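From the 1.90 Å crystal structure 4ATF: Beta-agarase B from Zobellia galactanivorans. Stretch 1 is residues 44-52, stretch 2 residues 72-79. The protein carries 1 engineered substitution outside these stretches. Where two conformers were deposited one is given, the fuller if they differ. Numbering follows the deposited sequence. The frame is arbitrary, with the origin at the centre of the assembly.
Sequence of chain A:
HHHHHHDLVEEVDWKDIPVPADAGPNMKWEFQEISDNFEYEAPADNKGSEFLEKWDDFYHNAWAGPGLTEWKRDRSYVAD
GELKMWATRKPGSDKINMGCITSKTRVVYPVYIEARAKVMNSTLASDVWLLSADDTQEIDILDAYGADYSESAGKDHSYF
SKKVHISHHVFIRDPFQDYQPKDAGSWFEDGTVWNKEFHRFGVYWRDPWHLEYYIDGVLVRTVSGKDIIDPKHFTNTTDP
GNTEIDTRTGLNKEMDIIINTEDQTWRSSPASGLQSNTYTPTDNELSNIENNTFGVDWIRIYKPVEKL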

ATOM      1  N   ALA A  44      -2.837  20.203   7.160  1.00 21.10           N
ATOM      2  CA  ALA A  44      -1.935  19.776   6.067  1.00 21.77           C
ATOM      3  C   ALA A  44      -0.525  20.392   6.154  1.00 22.75           C
ATOM      4  O   ALA A  44       0.470  19.678   6.037  1.00 21.75           O
ATOM      5  CB  ALA A  44      -2.581  20.082   4.674  1.00 20.00           C
ATOM      6  N   ASP A  45      -0.456  21.706   6.374  1.00 24.37           N
ATOM      7  CA  ASP A  45       0.826  22.402   6.375  1.00 27.47           C
ATOM      8  C   ASP A  45       1.442  22.602   7.791  1.00 28.30           C
ATOM      9  O   ASP A  45       2.459  23.298   7.979  1.00 28.82           O
ATOM     10  CB  ASP A  45       0.690  23.709   5.624  1.00 29.14           C
ATOM     11  CG  ASP A  45      -0.245  24.699   6.329  1.00 33.68           C
ATOM     12  OD1 ASP A  45      -1.018  24.290   7.235  0.70 33.62           O
ATOM     13  OD2 ASP A  45      -0.207  25.879   5.937  0.70 36.45           O
ATOM     14  N   ASN A  46       0.823  21.990   8.792  1.00 27.16           N
ATOM     15  CA  ASN A  46       1.303  22.171  10.170  1.00 26.08           C
ATOM     16  C   ASN A  46       0.748  21.026  10.984  1.00 24.64           C
ATOM     17  O   ASN A  46      -0.228  21.172  11.694  1.00 23.02           O
ATOM     18  CB  ASN A  46       0.889  23.548  10.704  1.00 28.39           C
ATOM     19  CG  ASN A  46       1.488  23.834  12.065  0.70 30.57           C
ATOM     20  OD1 ASN A  46       1.016  24.699  12.772  0.70 33.79           O
ATOM     21  ND2 ASN A  46       2.513  23.083  12.443  0.70 29.70           N
ATOM     22  N   LYS A  47       1.371  19.849  10.820  1.00 21.95           N
ATOM     23  CA  LYS A  47       0.773  18.615  11.301  1.00 20.60           C
ATOM     24  C   LYS A  47       0.543  18.528  12.799  1.00 20.99           C
ATOM     25  O   LYS A  47      -0.434  17.904  13.210  1.00 19.91           O
ATOM     26  CB  LYS A  47       1.582  17.425  10.882  1.00 20.21           C
ATOM     27  CG  LYS A  47       1.573  17.173   9.375  1.00 19.07           C
ATOM     28  CD  LYS A  47       0.161  16.731   8.854  1.00 18.35           C
ATOM     29  CE  LYS A  47       0.237  15.922   7.575  1.00 16.75           C
ATOM     30  NZ  LYS A  47       0.914  16.593   6.395  1.00 17.09           N
ATOM     31  N   GLY A  48       1.492  19.019  13.608  1.00 21.21           N
ATOM     32  CA  GLY A  48       1.355  19.003  15.073  1.00 22.62           C
ATOM     33  C   GLY A  48       1.920  17.727  15.684  1.00 23.32           C
ATOM     34  O   GLY A  48       2.219  16.772  14.942  1.00 21.42           O
ATOM     35  N   SER A  49       2.048  17.706  17.017  0.50 23.81           N
ATOM     36  CA  SER A  49       2.767  16.644  17.736  0.50 23.86           C
ATOM     37  C   SER A  49       2.091  15.282  17.739  0.50 23.74           C
ATOM     38  O   SER A  49       2.781  14.242  17.783  0.50 23.54           O
ATOM     39  CB  SER A  49       3.101  17.026  19.187  0.50 24.16           C
ATOM     40  OG  SER A  49       1.950  17.345  19.932  0.50 24.84           O
ATOM     41  N   GLU A  50       0.765  15.252  17.711  1.00 23.23           N
ATOM     42  CA  GLU A  50       0.088  13.956  17.770  1.00 22.74           C
ATOM     43  C   GLU A  50       0.360  13.132  16.482  1.00 21.43           C
ATOM     44  O   GLU A  50       0.726  11.940  16.504  1.00 19.37           O
ATOM     45  CB  GLU A  50      -1.411  14.150  18.003  1.00 25.28           C
ATOM     46  CG  GLU A  50      -2.066  12.863  18.455  0.70 25.85           C
ATOM     47  CD  GLU A  50      -3.215  13.100  19.418  0.70 28.11           C
ATOM     48  OE1 GLU A  50      -3.539  14.280  19.668  0.70 27.05           O
ATOM     49  OE2 GLU A  50      -3.793  12.082  19.890  0.70 27.80           O
ATOM     50  N   PHE A  51       0.200  13.775  15.338  1.00 18.93           N
ATOM     51  CA  PHE A  51       0.625  13.142  14.103  1.00 18.33           C
ATOM     52  C   PHE A  51       2.101  12.736  14.095  1.00 18.28           C
ATOM     53  O   PHE A  51       2.447  11.592  13.758  1.00 17.09           O
ATOM     54  CB  PHE A  51       0.403  14.093  12.960  1.00 15.99           C
ATOM     55  CG  PHE A  51       0.802  13.518  11.617  1.00 17.73           C
ATOM     56  CD1 PHE A  51      -0.103  12.730  10.895  1.00 16.60           C
ATOM     57  CD2 PHE A  51       2.069  13.793  11.069  1.00 15.28           C
ATOM     58  CE1 PHE A  51       0.257  12.197   9.637  1.00 17.77           C
ATOM     59  CE2 PHE A  51       2.437  13.280   9.820  1.00 15.45           C
ATOM     60  CZ  PHE A  51       1.528  12.487   9.089  1.00 16.53           C
ATOM     61  N   LEU A  52       2.959  13.696  14.414  1.00 19.07           N
ATOM     62  CA  LEU A  52       4.405  13.536  14.295  1.00 20.27           C
ATOM     63  C   LEU A  52       5.016  12.564  15.285  1.00 21.83           C
ATOM     64  O   LEU A  52       6.171  12.105  15.054  1.00 21.83           O
ATOM     65  CB  LEU A  52       5.111  14.897  14.325  1.00 21.04           C
ATOM     66  CG  LEU A  52       4.845  15.810  13.135  1.00 20.42           C
ATOM     67  CD1 LEU A  52       5.329  17.214  13.439  1.00 22.69           C
ATOM     68  CD2 LEU A  52       5.502  15.244  11.839  1.00 19.83           C
TER
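Stretch 2 (72-79) KRDRSYVA

Residues 72-79 pack on residues 44-52 of beta-agarase B. Stretch 1 runs as a loop from Ala44 and enters a helix at Ser49, with Gly48 at the N-cap position; the bond from Leu52 N to Gly48 O (3.2 Å) closes its first turn, and the positive phi of Gly48 (90°) is one that favours glycine. Stretch 2 begins with a tight bend, in which Arg75 N donates to Lys72 O (3.2 Å), and straightens into a strand over Ser76 to Ala79. The bend lies by Ala44, Asp45 and the end of Lys47, whereas the strand passes Ala44 and then reaches Phe51 through Val78. The CA atoms come nearest at Ala44 and Tyr77, 4.4 Å apart, and the contact is modest, burying 323 Å² in all.

The hydrogen bonds across the contact come from Lys47, whose buried side chain leaves its backbone sideways, but folds through m, m, t and m rotamers so that its ammonium group comes up to stretch 2. Lys47 NZ donates to Ser76 O (2.8 Å) and to Ser76 OG (3.0 Å), gripping one residue by both backbone and side chain. It also donates to Ala44 O (3.1 Å) within its own loop, so one charged group ties the loop to the start of the strand. Arg73 O lies 2.9 Å from Lys47 NZ, adding a further carbonyl oxygen around the positive charge. The p rotamer of Ser76 (chi1 57°) places its hydroxyl within this cluster.

Ala44 and stretch 2 also meet through two CA-H...O contacts. Ala44 CA approaches Ser76 O at 3.2 Å, and Asp74 CA approaches Ala44 O at 3.6 Å, with angles at hydrogen of 147° and 159°. Ser76 O and Ala44 O thus each serve both the lysine and a CA-H group.

Ala44 points its CB toward stretch 2, where it makes a van der Waals contact with the carbonyl oxygen Asp74 O (3.5 Å) and an apolar one with Tyr77 CB (4.0 Å). The tyrosine touches the loop near its base, since the end of its side chain leads away. In a second apolar contact, further along the strand, Phe51, with chi1 at t, points toward stretch 2 and its CD1 meets Val78 CG1 at 3.8 Å; the methyl approaches the ring obliquely. Both residues are buried.

At the edge of the contact, Asp45 and Asp74 approach through their CB atoms (Asp45 CB to Asp74 CB, 4.3 Å), while both carboxylate ends lead away from the opposing stretch. Within stretch 2, Arg75 NH1 donates to Asp74 O (3.1 Å).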

ATOM      1  N   LYS A  72       4.183  15.601  -1.773  1.00 15.31           N
ATOM      2  CA  LYS A  72       4.294  16.867  -0.987  1.00 14.78           C
ATOM      3  C   LYS A  72       3.838  16.638   0.441  1.00 15.47           C
ATOM      4  O   LYS A  72       2.827  15.925   0.692  1.00 14.98           O
ATOM      5  CB  LYS A  72       3.405  17.945  -1.653  1.00 15.31           C
ATOM      6  CG  LYS A  72       3.974  18.485  -2.984  1.00 17.42           C
ATOM      7  CD  LYS A  72       5.275  19.370  -2.738  1.00 22.77           C
ATOM      8  CE  LYS A  72       5.739  19.928  -4.059  0.70 26.96           C
ATOM      9  NZ  LYS A  72       6.982  20.751  -3.969  0.70 30.43           N
ATOM     10  N   ARG A  73       4.558  17.231   1.397  1.00 15.73           N
ATOM     11  CA  ARG A  73       4.177  17.166   2.824  1.00 16.10           C
ATOM     12  C   ARG A  73       2.770  17.719   3.032  1.00 17.17           C
ATOM     13  O   ARG A  73       2.025  17.176   3.803  1.00 16.07           O
ATOM     14  CB  ARG A  73       5.171  17.927   3.727  1.00 16.06           C
ATOM     15  CG  ARG A  73       6.506  17.182   3.809  1.00 14.75           C
ATOM     16  CD  ARG A  73       7.517  17.932   4.637  1.00 17.26           C
ATOM     17  NE  ARG A  73       8.845  17.280   4.606  1.00 17.04           N
ATOM     18  CZ  ARG A  73       9.177  16.191   5.275  1.00 19.87           C
ATOM     19  NH1 ARG A  73       8.288  15.575   6.052  1.00 18.40           N
ATOM     20  NH2 ARG A  73      10.431  15.708   5.160  1.00 22.34           N
ATOM     21  N   ASP A  74       2.420  18.783   2.314  1.00 17.63           N
ATOM     22  CA  ASP A  74       1.141  19.437   2.521  1.00 18.25           C
ATOM     23  C   ASP A  74      -0.040  18.880   1.663  1.00 17.36           C
ATOM     24  O   ASP A  74      -1.098  19.534   1.547  1.00 16.31           O
ATOM     25  CB  ASP A  74       1.331  20.949   2.328  1.00 19.22           C
ATOM     26  CG  ASP A  74       1.578  21.345   0.860  1.00 22.67           C
ATOM     27  OD1 ASP A  74       1.679  20.483  -0.042  1.00 23.62           O
ATOM     28  OD2 ASP A  74       1.659  22.571   0.612  1.00 27.02           O
ATOM     29  N   ARG A  75       0.116  17.657   1.145  1.00 15.04           N
ATOM     30  CA  ARG A  75      -1.016  16.987   0.503  1.00 14.32           C
ATOM     31  C   ARG A  75      -1.572  15.830   1.370  1.00 13.78           C
ATOM     32  O   ARG A  75      -2.378  15.003   0.899  1.00 12.98           O
ATOM     33  CB  ARG A  75      -0.643  16.517  -0.936  1.00 14.14           C
ATOM     34  CG  ARG A  75      -0.608  17.687  -1.963  1.00 12.89           C
ATOM     35  CD  ARG A  75      -2.036  18.201  -2.191  1.00 14.91           C
ATOM     36  NE  ARG A  75      -2.146  19.442  -2.999  1.00 15.85           N
ATOM     37  CZ  ARG A  75      -2.000  20.688  -2.499  1.00 18.18           C
ATOM     38  NH1 ARG A  75      -1.746  20.904  -1.192  1.00 17.42           N
ATOM     39  NH2 ARG A  75      -2.149  21.736  -3.286  1.00 16.32           N
ATOM     40  N   SER A  76      -1.079  15.719   2.591  1.00 12.10           N
ATOM     41  CA  SER A  76      -1.724  14.839   3.579  1.00 12.94           C
ATOM     42  C   SER A  76      -2.195  15.662   4.782  1.00 13.87           C
ATOM     43  O   SER A  76      -1.615  16.729   5.106  1.00 14.08           O
ATOM     44  CB  SER A  76      -0.745  13.709   4.021  1.00 11.66           C
ATOM     45  OG  SER A  76       0.451  14.333   4.537  1.00 12.84           O
ATOM     46  N   TYR A  77      -3.264  15.177   5.428  1.00 14.56           N
ATOM     47  CA  TYR A  77      -3.747  15.811   6.673  1.00 15.03           C
ATOM     48  C   TYR A  77      -4.582  14.814   7.486  1.00 15.90           C
ATOM     49  O   TYR A  77      -4.856  13.700   7.014  1.00 14.89           O
ATOM     50  CB  TYR A  77      -4.556  17.083   6.384  1.00 13.92           C
ATOM     51  CG  TYR A  77      -5.819  16.867   5.571  1.00 17.55           C
ATOM     52  CD1 TYR A  77      -5.739  16.598   4.198  1.00 19.71           C
ATOM     53  CD2 TYR A  77      -7.090  17.042   6.144  1.00 20.84           C
ATOM     54  CE1 TYR A  77      -6.949  16.464   3.376  1.00 22.54           C
ATOM     55  CE2 TYR A  77      -8.318  16.907   5.347  1.00 23.44           C
ATOM     56  CZ  TYR A  77      -8.209  16.609   3.978  1.00 23.63           C
ATOM     57  OH  TYR A  77      -9.310  16.434   3.216  1.00 23.48           O
ATOM     58  N   VAL A  78      -4.962  15.196   8.695  1.00 16.22           N
ATOM     59  CA  VAL A  78      -5.940  14.384   9.427  1.00 17.92           C
ATOM     60  C   VAL A  78      -7.077  15.218   9.937  1.00 18.22           C
ATOM     61  O   VAL A  78      -6.853  16.268  10.544  1.00 16.53           O
ATOM     62  CB  VAL A  78      -5.356  13.257  10.327  1.00 18.29           C
ATOM     63  CG1 VAL A  78      -3.854  13.112  10.318  1.00 17.04           C
ATOM     64  CG2 VAL A  78      -6.106  12.878  11.535  1.00 17.74           C
ATOM     65  N   ALA A  79      -8.292  14.805   9.584  1.00 17.70           N
ATOM     66  CA  ALA A  79      -9.475  15.625   9.926  1.00 19.17           C
ATOM     67  C   ALA A  79     -10.736  14.745  10.012  1.00 20.75           C
ATOM     68  O   ALA A  79     -10.833  13.721   9.306  1.00 18.25           O
ATOM     69  CB  ALA A  79      -9.675  16.766   8.896  1.00 19.18           C
TER